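Local coordinates for conserved hypothetical protein (Sulfolobus solfataricus, PDB 2FNA) that binds ADP and magnesium as an archaeal AAA+ protein of the P-loop NTPase class and probably hydrolyses ATP, its cellular role being unknown, at residues N55-Y60 and K90-L95; F66-Y71 and F278-H283; L157-A162 and E193-G198. All coordinates share one frame; numbering follows the deposited sequence. Where two conformers were deposited one is given.

Contact 1. Residues N55-Y60 and K90-L95. With EDO (1,2-ethanediol), chain E.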
loop_
_atom_site.group_PDB
_atom_site.type_symbol
_atom_site.label_atom_id
_atom_site.label_comp_id
_atom_site.label_asym_id
_atom_site.label_seq_id
_atom_site.Cartn_x
_atom_site.Cartn_y
_atom_site.Cartn_z
ATOM N N ASN A 55 15.744 3.576 -14.349
ATOM C CA ASN A 55 16.230 4.835 -14.945
ATOM C C ASN A 55 15.307 5.256 -16.097
ATOM O O ASN A 55 15.730 5.605 -17.214
ATOM C CB ASN A 55 17.687 4.658 -15.427
ATOM C CG ASN A 55 18.378 5.968 -15.750
ATOM O OD1 ASN A 55 18.095 6.988 -15.150
ATOM N ND2 ASN A 55 19.281 5.939 -16.721
ATOM N N LEU A 56 14.016 5.213 -15.813
ATOM C CA LEU A 56 13.001 5.675 -16.751
ATOM C C LEU A 56 12.256 6.839 -16.114
ATOM O O LEU A 56 12.080 6.859 -14.896
ATOM C CB LEU A 56 12.002 4.561 -17.107
ATOM C CG LEU A 56 12.454 3.438 -18.055
ATOM C CD1 LEU A 56 11.412 2.321 -18.046
ATOM C CD2 LEU A 56 12.695 3.952 -19.447
ATOM N N PRO A 57 11.769 7.778 -16.946
ATOM C CA PRO A 57 10.959 8.865 -16.433
ATOM C C PRO A 57 9.745 8.299 -15.702
ATOM O O PRO A 57 9.247 7.223 -16.041
ATOM C CB PRO A 57 10.509 9.617 -17.679
ATOM C CG PRO A 57 10.906 8.795 -18.834
ATOM C CD PRO A 57 11.899 7.800 -18.415
ATOM N N TYR A 58 9.289 9.006 -14.688
ATOM C CA TYR A 58 8.178 8.521 -13.906
ATOM C C TYR A 58 7.457 9.663 -13.202
ATOM O O TYR A 58 7.996 10.786 -13.045
ATOM C CB TYR A 58 8.658 7.481 -12.888
ATOM C CG TYR A 58 9.515 8.056 -11.776
ATOM C CD1 TYR A 58 10.906 8.187 -11.927
ATOM C CD2 TYR A 58 8.943 8.486 -10.583
ATOM C CE1 TYR A 58 11.709 8.735 -10.900
ATOM C CE2 TYR A 58 9.739 9.044 -9.555
ATOM C CZ TYR A 58 11.111 9.150 -9.722
ATOM O OH TYR A 58 11.864 9.680 -8.706
ATOM N N ILE A 59 6.211 9.350 -12.843
ATOM C CA ILE A 59 5.326 10.164 -12.036
ATOM C C ILE A 59 5.013 9.298 -10.815
ATOM O O ILE A 59 4.590 8.167 -10.967
ATOM C CB ILE A 59 4.004 10.434 -12.819
ATOM C CG1 ILE A 59 4.230 11.479 -13.920
ATOM C CG2 ILE A 59 2.849 10.814 -11.877
ATOM C CD1 ILE A 59 4.528 12.862 -13.426
ATOM N N TYR A 60 5.244 9.806 -9.614
ATOM C CA TYR A 60 4.999 9.026 -8.412
ATOM C C TYR A 60 3.896 9.627 -7.571
ATOM O O TYR A 60 4.119 10.624 -6.906
ATOM C CB TYR A 60 6.276 8.945 -7.584
ATOM C CG TYR A 60 6.292 7.823 -6.599
ATOM C CD1 TYR A 60 5.421 7.810 -5.499
ATOM C CD2 TYR A 60 7.163 6.749 -6.768
ATOM C CE1 TYR A 60 5.443 6.760 -4.603
ATOM C CE2 TYR A 60 7.201 5.715 -5.868
ATOM C CZ TYR A 60 6.333 5.720 -4.799
ATOM O OH TYR A 60 6.363 4.690 -3.895
ATOM N N LYS A 90 11.236 18.556 -16.072
ATOM C CA LYS A 90 12.673 18.640 -15.902
ATOM C C LYS A 90 13.393 17.468 -16.566
ATOM O O LYS A 90 14.455 17.670 -17.147
ATOM C CB LYS A 90 13.048 18.708 -14.420
ATOM C CG LYS A 90 12.598 19.985 -13.746
ATOM C CD LYS A 90 13.008 20.022 -12.288
ATOM C CE LYS A 90 12.906 21.435 -11.720
ATOM N NZ LYS A 90 13.199 21.475 -10.254
ATOM N N ARG A 91 12.841 16.254 -16.482
ATOM C CA ARG A 91 13.412 15.106 -17.207
ATOM C C ARG A 91 13.005 15.059 -18.679
ATOM O O ARG A 91 13.767 14.558 -19.506
ATOM C CB ARG A 91 13.058 13.762 -16.554
ATOM C CG ARG A 91 13.431 12.544 -17.438
ATOM C CD ARG A 91 14.122 11.419 -16.683
ATOM N NE ARG A 91 14.663 10.411 -17.609
ATOM C CZ ARG A 91 15.169 9.234 -17.234
ATOM N NH1 ARG A 91 15.221 8.902 -15.943
ATOM N NH2 ARG A 91 15.626 8.385 -18.152
ATOM N N LEU A 92 11.808 15.535 -19.009
ATOM C CA LEU A 92 11.317 15.474 -20.391
ATOM C C LEU A 92 11.130 16.870 -20.994
ATOM O O LEU A 92 10.008 17.347 -21.113
ATOM C CB LEU A 92 10.009 14.668 -20.481
ATOM C CG LEU A 92 10.042 13.142 -20.259
ATOM C CD1 LEU A 92 8.638 12.568 -20.410
ATOM C CD2 LEU A 92 10.999 12.395 -21.195
ATOM N N PRO A 93 12.241 17.520 -21.407
ATOM C CA PRO A 93 12.206 18.821 -22.080
ATOM C C PRO A 93 11.028 19.092 -23.041
ATOM O O PRO A 93 10.501 20.205 -23.036
ATOM C CB PRO A 93 13.529 18.827 -22.852
ATOM C CG PRO A 93 14.455 18.115 -21.949
ATOM C CD PRO A 93 13.634 17.058 -21.239
ATOM N N SER A 94 10.632 18.109 -23.853
ATOM C CA SER A 94 9.565 18.313 -24.855
ATOM C C SER A 94 8.154 18.133 -24.290
ATOM O O SER A 94 7.170 18.199 -25.037
ATOM C CB SER A 94 9.745 17.366 -26.047
ATOM O OG SER A 94 9.619 16.006 -25.662
ATOM N N LEU A 95 8.051 17.888 -22.987
ATOM C CA LEU A 95 6.745 17.707 -22.361
ATOM C C LEU A 95 6.031 19.041 -22.199
ATOM O O LEU A 95 4.856 19.156 -22.524
ATOM C CB LEU A 95 6.889 17.030 -21.003
ATOM C CG LEU A 95 5.605 16.697 -20.232
ATOM C CD1 LEU A 95 4.612 15.986 -21.113
ATOM C CD2 LEU A 95 5.954 15.846 -19.065
HETATM C C1 EDO E . 10.867 11.852 -11.681
HETATM O O1 EDO E . 10.503 12.807 -10.676
HETATM C C2 EDO E . 10.722 12.451 -13.074
HETATM O O2 EDO E . 10.998 11.439 -14.061
#
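Arg91 carries CG anti to the backbone N (chi1 170°), and chi2 at 135° turns CD; the side chain crosses Pro57 at about a right angle, and its guanidinium comes to Asn55. At the tip, NH2 donates to the carbonyl O of Asn55 at 2.9 Å. The donor stands above that carbonyl plane, and the N-H...O angle of 150° makes a moderately bent bond. One guanidinium face rests on the backbone: Pro57 N lies over its centre, 3.7 Å above the plane, with Leu56 C nearer the rim. Pro57 CD is 3.8 Å from Arg91 CZ, while Pro57 CG reaches Leu92 CD2 at 4.3 Å.

Beside this crossing sits a 1,2-ethanediol, probably from the crystallisation liquor. Tyr58 N donates to its O2 at 3.0 Å in a nearly straight bond, and C1 of the diol lies 3.3 Å above one face of the Tyr58 ring, offset toward the rim. An alanine at Tyr58 would probably leave the diol's C1 without the ring face beneath it, though the backbone bond to O2 could remain.

The contact joins the entry to edge strand 58-62 of the parallel sheet to the end of helix 74-91. With one N-H satisfied by Asn55 O and the flat face resting on backbone and Pro57, the chemistry implies a polar contact at the protein surface, the exposed charge probably being solvated as well.

Contact 2. Residues F66-Y71 and F278-H283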
loop_
_atom_site.group_PDB
_atom_site.type_symbol
_atom_site.label_atom_id
_atom_site.label_comp_id
_atom_site.label_asym_id
_atom_site.label_seq_id
_atom_site.Cartn_x
_atom_site.Cartn_y
_atom_site.Cartn_z
ATOM N N PHE A 66 -3.607 10.643 1.640
ATOM C CA PHE A 66 -5.041 10.800 1.731
ATOM C C PHE A 66 -5.685 9.796 2.671
ATOM O O PHE A 66 -6.898 9.788 2.786
ATOM C CB PHE A 66 -5.661 10.685 0.332
ATOM C CG PHE A 66 -5.192 11.742 -0.610
ATOM C CD1 PHE A 66 -5.533 13.066 -0.388
ATOM C CD2 PHE A 66 -4.382 11.439 -1.700
ATOM C CE1 PHE A 66 -5.088 14.084 -1.235
ATOM C CE2 PHE A 66 -3.955 12.449 -2.563
ATOM C CZ PHE A 66 -4.317 13.793 -2.311
ATOM N N GLU A 67 -4.889 8.958 3.341
ATOM C CA GLU A 67 -5.443 7.838 4.104
ATOM C C GLU A 67 -6.347 8.276 5.255
ATOM O O GLU A 67 -7.277 7.551 5.611
ATOM C CB GLU A 67 -4.346 6.884 4.606
ATOM C CG GLU A 67 -3.491 7.462 5.730
ATOM C CD GLU A 67 -2.186 6.676 5.955
ATOM O OE1 GLU A 67 -2.172 5.445 5.695
ATOM O OE2 GLU A 67 -1.196 7.319 6.410
ATOM N N GLU A 68 -6.092 9.460 5.807
ATOM C CA GLU A 68 -6.907 9.988 6.929
ATOM C C GLU A 68 -8.192 10.693 6.511
ATOM O O GLU A 68 -9.001 11.044 7.364
ATOM C CB GLU A 68 -6.072 10.930 7.790
ATOM C CG GLU A 68 -4.912 10.233 8.461
ATOM C CD GLU A 68 -4.013 11.181 9.245
ATOM O OE1 GLU A 68 -4.396 12.355 9.436
ATOM O OE2 GLU A 68 -2.920 10.746 9.665
ATOM N N ARG A 69 -8.399 10.857 5.205
ATOM C CA ARG A 69 -9.629 11.440 4.662
ATOM C C ARG A 69 -10.601 10.395 4.177
ATOM O O ARG A 69 -10.211 9.296 3.803
ATOM C CB ARG A 69 -9.310 12.317 3.466
ATOM C CG ARG A 69 -8.335 13.423 3.734
ATOM C CD ARG A 69 -8.070 14.167 2.456
ATOM N NE ARG A 69 -6.824 14.917 2.560
ATOM C CZ ARG A 69 -6.417 15.821 1.681
ATOM N NH1 ARG A 69 -7.164 16.106 0.631
ATOM N NH2 ARG A 69 -5.257 16.443 1.859
ATOM N N ASN A 70 -11.869 10.779 4.134
ATOM C CA ASN A 70 -12.940 9.928 3.622
ATOM C C ASN A 70 -13.282 10.254 2.166
ATOM O O ASN A 70 -14.009 9.505 1.493
ATOM C CB ASN A 70 -14.200 10.147 4.477
ATOM C CG ASN A 70 -15.166 8.977 4.408
ATOM O OD1 ASN A 70 -14.757 7.820 4.339
ATOM N ND2 ASN A 70 -16.464 9.281 4.438
ATOM N N TYR A 71 -12.771 11.394 1.703
ATOM C CA TYR A 71 -13.091 11.915 0.405
ATOM C C TYR A 71 -11.858 12.641 -0.103
ATOM O O TYR A 71 -11.160 13.259 0.677
ATOM C CB TYR A 71 -14.307 12.857 0.504
ATOM C CG TYR A 71 -14.721 13.441 -0.818
ATOM C CD1 TYR A 71 -15.521 12.719 -1.686
ATOM C CD2 TYR A 71 -14.300 14.717 -1.216
ATOM C CE1 TYR A 71 -15.885 13.234 -2.915
ATOM C CE2 TYR A 71 -14.662 15.237 -2.450
ATOM C CZ TYR A 71 -15.464 14.479 -3.294
ATOM O OH TYR A 71 -15.871 14.951 -4.499
ATOM N N PHE A 278 -6.484 1.881 12.565
ATOM C CA PHE A 278 -7.847 1.444 12.753
ATOM C C PHE A 278 -8.797 2.634 12.803
ATOM O O PHE A 278 -9.921 2.537 12.348
ATOM C CB PHE A 278 -7.998 0.596 13.998
ATOM C CG PHE A 278 -9.198 -0.297 13.958
ATOM C CD1 PHE A 278 -9.307 -1.266 12.965
ATOM C CD2 PHE A 278 -10.213 -0.182 14.887
ATOM C CE1 PHE A 278 -10.383 -2.104 12.909
ATOM C CE2 PHE A 278 -11.296 -1.030 14.832
ATOM C CZ PHE A 278 -11.369 -1.999 13.828
ATOM N N GLU A 279 -8.345 3.750 13.363
ATOM C CA GLU A 279 -9.147 4.987 13.376
ATOM C C GLU A 279 -9.394 5.482 11.964
ATOM O O GLU A 279 -10.493 5.913 11.672
ATOM C CB GLU A 279 -8.477 6.094 14.188
ATOM C CG GLU A 279 -8.523 5.865 15.674
ATOM C CD GLU A 279 -9.940 5.690 16.156
ATOM O OE1 GLU A 279 -10.767 6.588 15.863
ATOM O OE2 GLU A 279 -10.235 4.638 16.775
ATOM N N ASN A 280 -8.387 5.415 11.094
ATOM C CA ASN A 280 -8.596 5.681 9.669
ATOM C C ASN A 280 -9.655 4.765 9.051
ATOM O O ASN A 280 -10.511 5.228 8.297
ATOM C CB ASN A 280 -7.326 5.530 8.852
ATOM C CG ASN A 280 -6.284 6.537 9.198
ATOM O OD1 ASN A 280 -6.570 7.553 9.801
ATOM N ND2 ASN A 280 -5.062 6.269 8.789
ATOM N N PHE A 281 -9.588 3.473 9.366
ATOM C CA PHE A 281 -10.634 2.542 8.959
ATOM C C PHE A 281 -12.021 2.932 9.460
ATOM O O PHE A 281 -12.987 2.773 8.741
ATOM C CB PHE A 281 -10.303 1.104 9.401
ATOM C CG PHE A 281 -11.412 0.108 9.118
ATOM C CD1 PHE A 281 -11.565 -0.450 7.852
ATOM C CD2 PHE A 281 -12.320 -0.244 10.111
ATOM C CE1 PHE A 281 -12.605 -1.351 7.588
ATOM C CE2 PHE A 281 -13.344 -1.124 9.853
ATOM C CZ PHE A 281 -13.497 -1.686 8.600
ATOM N N LEU A 282 -12.124 3.421 10.687
ATOM C CA LEU A 282 -13.428 3.698 11.304
ATOM C C LEU A 282 -14.018 5.059 10.881
ATOM O O LEU A 282 -15.151 5.395 11.240
ATOM C CB LEU A 282 -13.315 3.663 12.837
ATOM C CG LEU A 282 -12.991 2.324 13.490
ATOM C CD1 LEU A 282 -12.730 2.511 14.966
ATOM C CD2 LEU A 282 -14.095 1.312 13.241
ATOM N N HIS A 283 -13.217 5.834 10.162
ATOM C CA HIS A 283 -13.621 7.102 9.604
ATOM C C HIS A 283 -14.719 6.808 8.590
ATOM O O HIS A 283 -14.538 5.986 7.678
ATOM C CB HIS A 283 -12.418 7.774 8.938
ATOM C CG HIS A 283 -12.633 9.214 8.586
ATOM N ND1 HIS A 283 -11.749 9.926 7.804
ATOM C CD2 HIS A 283 -13.624 10.077 8.913
ATOM C CE1 HIS A 283 -12.178 11.171 7.679
ATOM N NE2 HIS A 283 -13.319 11.284 8.329
HETATM O O HOH W 1 -4.375 3.971 7.247
HETATM O O HOH W 2 -10.039 7.598 6.710
HETATM O O HOH W 3 -2.787 7.960 9.116
HETATM O O HOH W 4 -9.204 9.585 10.068
#
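Water-mediated bonds gather round the Asn280 amide, which faces Glu67 and Glu68, the middle residues of the Phe66 to Arg69 turn. Its ND2 donates to two waters: water 1, at 2.9 Å from ND2, in turn donates to Glu67 OE1, and water 3 donates to Glu68 OE2 and weakly to Glu67 OE2. Both N-H groups of the amide can therefore be engaged, which would fix its rotation and leave OD1 turned to the other side, where water 4 donates to it weakly and to Glu68 O at 3.1 Å. Glu68 OE2 also forms a salt bridge with Lys276, so OE2 has two partners, Lys276 NZ and water 3. Between the two backbones, water 2 lies near Glu67 O, Asn280 O and, 3.1 Å away, His283 ND1, in the plane of the imidazole.

The bridged segments belong to different parts of the fold. Residues 66-71, in the loop between strand 58-62 and helix 74-91 of the P-loop ATPase domain, open with this type I turn; residues 278-283 cover the last residues of helix 259-282 and the residue after it, and Phe278 and Phe281 pack on Trp337 in the region of the winged helix-turn-helix family. The Glu67 side chain lies about 8 Å from the bound magnesium ion.

Direct van der Waals contact is made by aliphatic carbons against the amide: Glu67 CG is 3.6 Å from Asn280 ND2, and Glu68 CG is 3.4 Å from Asn280 OD1.

A CH-pi contact lies at the His283 end. Chi1 of -167° directs CG toward segment 66-71. Asn70 CB stands over one ring face, offset toward the rim, 4.1 Å from the centroid and 16° off the ring normal. At the ring edge, ND1 of His283 comes to 3.0 Å from Glu68 O.

Contact 3. Residues L157-A162 and E193-G198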
loop_
_atom_site.group_PDB
_atom_site.type_symbol
_atom_site.label_atom_id
_atom_site.label_comp_id
_atom_site.label_asym_id
_atom_site.label_seq_id
_atom_site.Cartn_x
_atom_site.Cartn_y
_atom_site.Cartn_z
ATOM N N LEU A 157 -11.363 7.435 -13.341
ATOM C CA LEU A 157 -10.143 7.275 -14.117
ATOM C C LEU A 157 -10.091 5.990 -14.923
ATOM O O LEU A 157 -9.185 5.813 -15.731
ATOM C CB LEU A 157 -8.926 7.322 -13.198
ATOM C CG LEU A 157 -8.698 8.638 -12.442
ATOM C CD1 LEU A 157 -7.529 8.436 -11.450
ATOM C CD2 LEU A 157 -8.416 9.795 -13.374
ATOM N N LEU A 158 -11.064 5.102 -14.744
ATOM C CA LEU A 158 -10.966 3.785 -15.343
ATOM C C LEU A 158 -10.944 3.807 -16.863
ATOM O O LEU A 158 -10.160 3.087 -17.449
ATOM C CB LEU A 158 -12.052 2.838 -14.810
ATOM C CG LEU A 158 -12.019 2.461 -13.327
ATOM C CD1 LEU A 158 -13.160 1.487 -12.960
ATOM C CD2 LEU A 158 -10.692 1.874 -12.906
ATOM N N PRO A 159 -11.840 4.584 -17.512
ATOM C CA PRO A 159 -11.795 4.608 -18.974
ATOM C C PRO A 159 -10.443 5.080 -19.525
ATOM O O PRO A 159 -9.966 4.546 -20.504
ATOM C CB PRO A 159 -12.923 5.559 -19.351
ATOM C CG PRO A 159 -13.837 5.557 -18.177
ATOM C CD PRO A 159 -12.946 5.392 -16.987
ATOM N N ALA A 160 -9.833 6.053 -18.869
ATOM C CA ALA A 160 -8.488 6.519 -19.227
ATOM C C ALA A 160 -7.409 5.446 -19.015
ATOM O O ALA A 160 -6.533 5.256 -19.842
ATOM C CB ALA A 160 -8.159 7.752 -18.427
ATOM N N LEU A 161 -7.489 4.739 -17.900
ATOM C CA LEU A 161 -6.574 3.620 -17.647
ATOM C C LEU A 161 -6.689 2.540 -18.697
ATOM O O LEU A 161 -5.676 1.974 -19.095
ATOM C CB LEU A 161 -6.843 3.017 -16.267
ATOM C CG LEU A 161 -6.533 3.934 -15.091
ATOM C CD1 LEU A 161 -6.948 3.326 -13.762
ATOM C CD2 LEU A 161 -5.047 4.268 -15.096
ATOM N N ALA A 162 -7.929 2.248 -19.129
ATOM C CA ALA A 162 -8.182 1.232 -20.156
ATOM C C ALA A 162 -7.684 1.704 -21.521
ATOM O O ALA A 162 -7.111 0.937 -22.281
ATOM C CB ALA A 162 -9.669 0.914 -20.235
ATOM N N GLU A 193 -18.778 -5.074 -17.454
ATOM C CA GLU A 193 -18.965 -3.872 -18.264
ATOM C C GLU A 193 -17.943 -2.772 -17.949
ATOM O O GLU A 193 -17.955 -1.704 -18.566
ATOM C CB GLU A 193 -20.416 -3.362 -18.157
ATOM C CG GLU A 193 -20.746 -2.408 -17.007
ATOM C CD GLU A 193 -22.151 -1.833 -17.151
ATOM O OE1 GLU A 193 -23.139 -2.598 -17.058
ATOM O OE2 GLU A 193 -22.265 -0.610 -17.375
ATOM N N SER A 194 -17.042 -3.043 -17.007
ATOM C CA SER A 194 -16.028 -2.090 -16.637
ATOM C C SER A 194 -14.856 -2.073 -17.622
ATOM O O SER A 194 -14.562 -3.085 -18.285
ATOM C CB SER A 194 -15.542 -2.347 -15.212
ATOM O OG SER A 194 -14.522 -3.313 -15.163
ATOM N N PRO A 195 -14.199 -0.909 -17.746
ATOM C CA PRO A 195 -13.139 -0.683 -18.734
ATOM C C PRO A 195 -11.942 -1.620 -18.669
ATOM O O PRO A 195 -11.396 -1.925 -19.701
ATOM C CB PRO A 195 -12.680 0.742 -18.416
ATOM C CG PRO A 195 -13.871 1.388 -17.841
ATOM C CD PRO A 195 -14.453 0.320 -16.970
ATOM N N LEU A 196 -11.540 -2.054 -17.474
ATOM C CA LEU A 196 -10.411 -2.978 -17.325
ATOM C C LEU A 196 -10.810 -4.455 -17.200
ATOM O O LEU A 196 -9.938 -5.291 -17.030
ATOM C CB LEU A 196 -9.568 -2.604 -16.099
ATOM C CG LEU A 196 -8.885 -1.231 -16.108
ATOM C CD1 LEU A 196 -8.121 -0.991 -14.805
ATOM C CD2 LEU A 196 -7.947 -1.125 -17.310
ATOM N N PHE A 197 -12.093 -4.789 -17.342
ATOM C CA PHE A 197 -12.503 -6.173 -17.232
ATOM C C PHE A 197 -11.767 -7.072 -18.232
ATOM O O PHE A 197 -11.684 -6.738 -19.401
ATOM C CB PHE A 197 -13.997 -6.336 -17.435
ATOM C CG PHE A 197 -14.469 -7.744 -17.195
ATOM C CD1 PHE A 197 -14.640 -8.218 -15.897
ATOM C CD2 PHE A 197 -14.688 -8.612 -18.254
ATOM C CE1 PHE A 197 -15.049 -9.531 -15.666
ATOM C CE2 PHE A 197 -15.111 -9.928 -18.020
ATOM C CZ PHE A 197 -15.288 -10.372 -16.716
ATOM N N GLY A 198 -11.255 -8.215 -17.765
ATOM C CA GLY A 198 -10.709 -9.231 -18.661
ATOM C C GLY A 198 -9.269 -8.996 -19.079
ATOM O O GLY A 198 -8.702 -9.795 -19.821
#
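Pro195 meets the 157-162 segment with successive atoms of its ring. Its CB touches Ala162 CB at 3.5 Å and also comes to 3.6 Å from Leu158 O, the carbonyl that accepts the helical bond from Ala162 N. One atom further, CG reaches both Leu158 CB, at 3.8 Å, and Pro159 N, while the CG atoms of Pro159 and Pro195 approach to 4.2 Å, the two rings lying side by side and pointing the same way. The last ring carbon, CD, meets Leu158 CB at 4.1 Å. The proline thus spans one turn of helix 158-167, from Leu158 to Ala162.

Leu196 continues the apolar surface. Chi1 of -63° points its CG toward the helix. CD2 packs on Ala162 CA at 3.7 Å and lies near Leu161 CB, whereas CD1 meets Leu158 CD2 at 4.3 Å. Both residues are the middle pair of a type I turn from Ser194 to Phe197, closed by the Phe197 N to Ser194 O bond, and Ser194 OG can donate to the carbonyl oxygen of either Arg188 or Asp191, one at a time.

Leu161 of the helix also packs on Phe173 and Met175 of strand 171-177. The contacts between the segments are apolar packing without a hydrogen bond, which implies that the loop before strand 202-206 meets this helix chiefly through carbon surfaces, probably relying on close fit, with Ala162 small enough to admit Pro195.

From the N terminus, contact 1 is the first to close, bringing residues 90-95 back to 55-60 through a loop that holds most of helix 74-91. Within that loop lies 66-71, the opening segment of contact 2, whose partner 278-283 comes more than 200 residues later, so the two cross. Contact 3 follows contact 1 in series and is nested inside contact 2; its own loop runs through strand 171-177 and helix 180-186. Contact 1 ties the lead-in to edge strand 58-62 to the end of helix 74-91, contact 3 ties helix 158-167 to the loop before strand 202-206, and contact 2 joins the loop after strand 58-62 to the end of helix 259-282. None touches another.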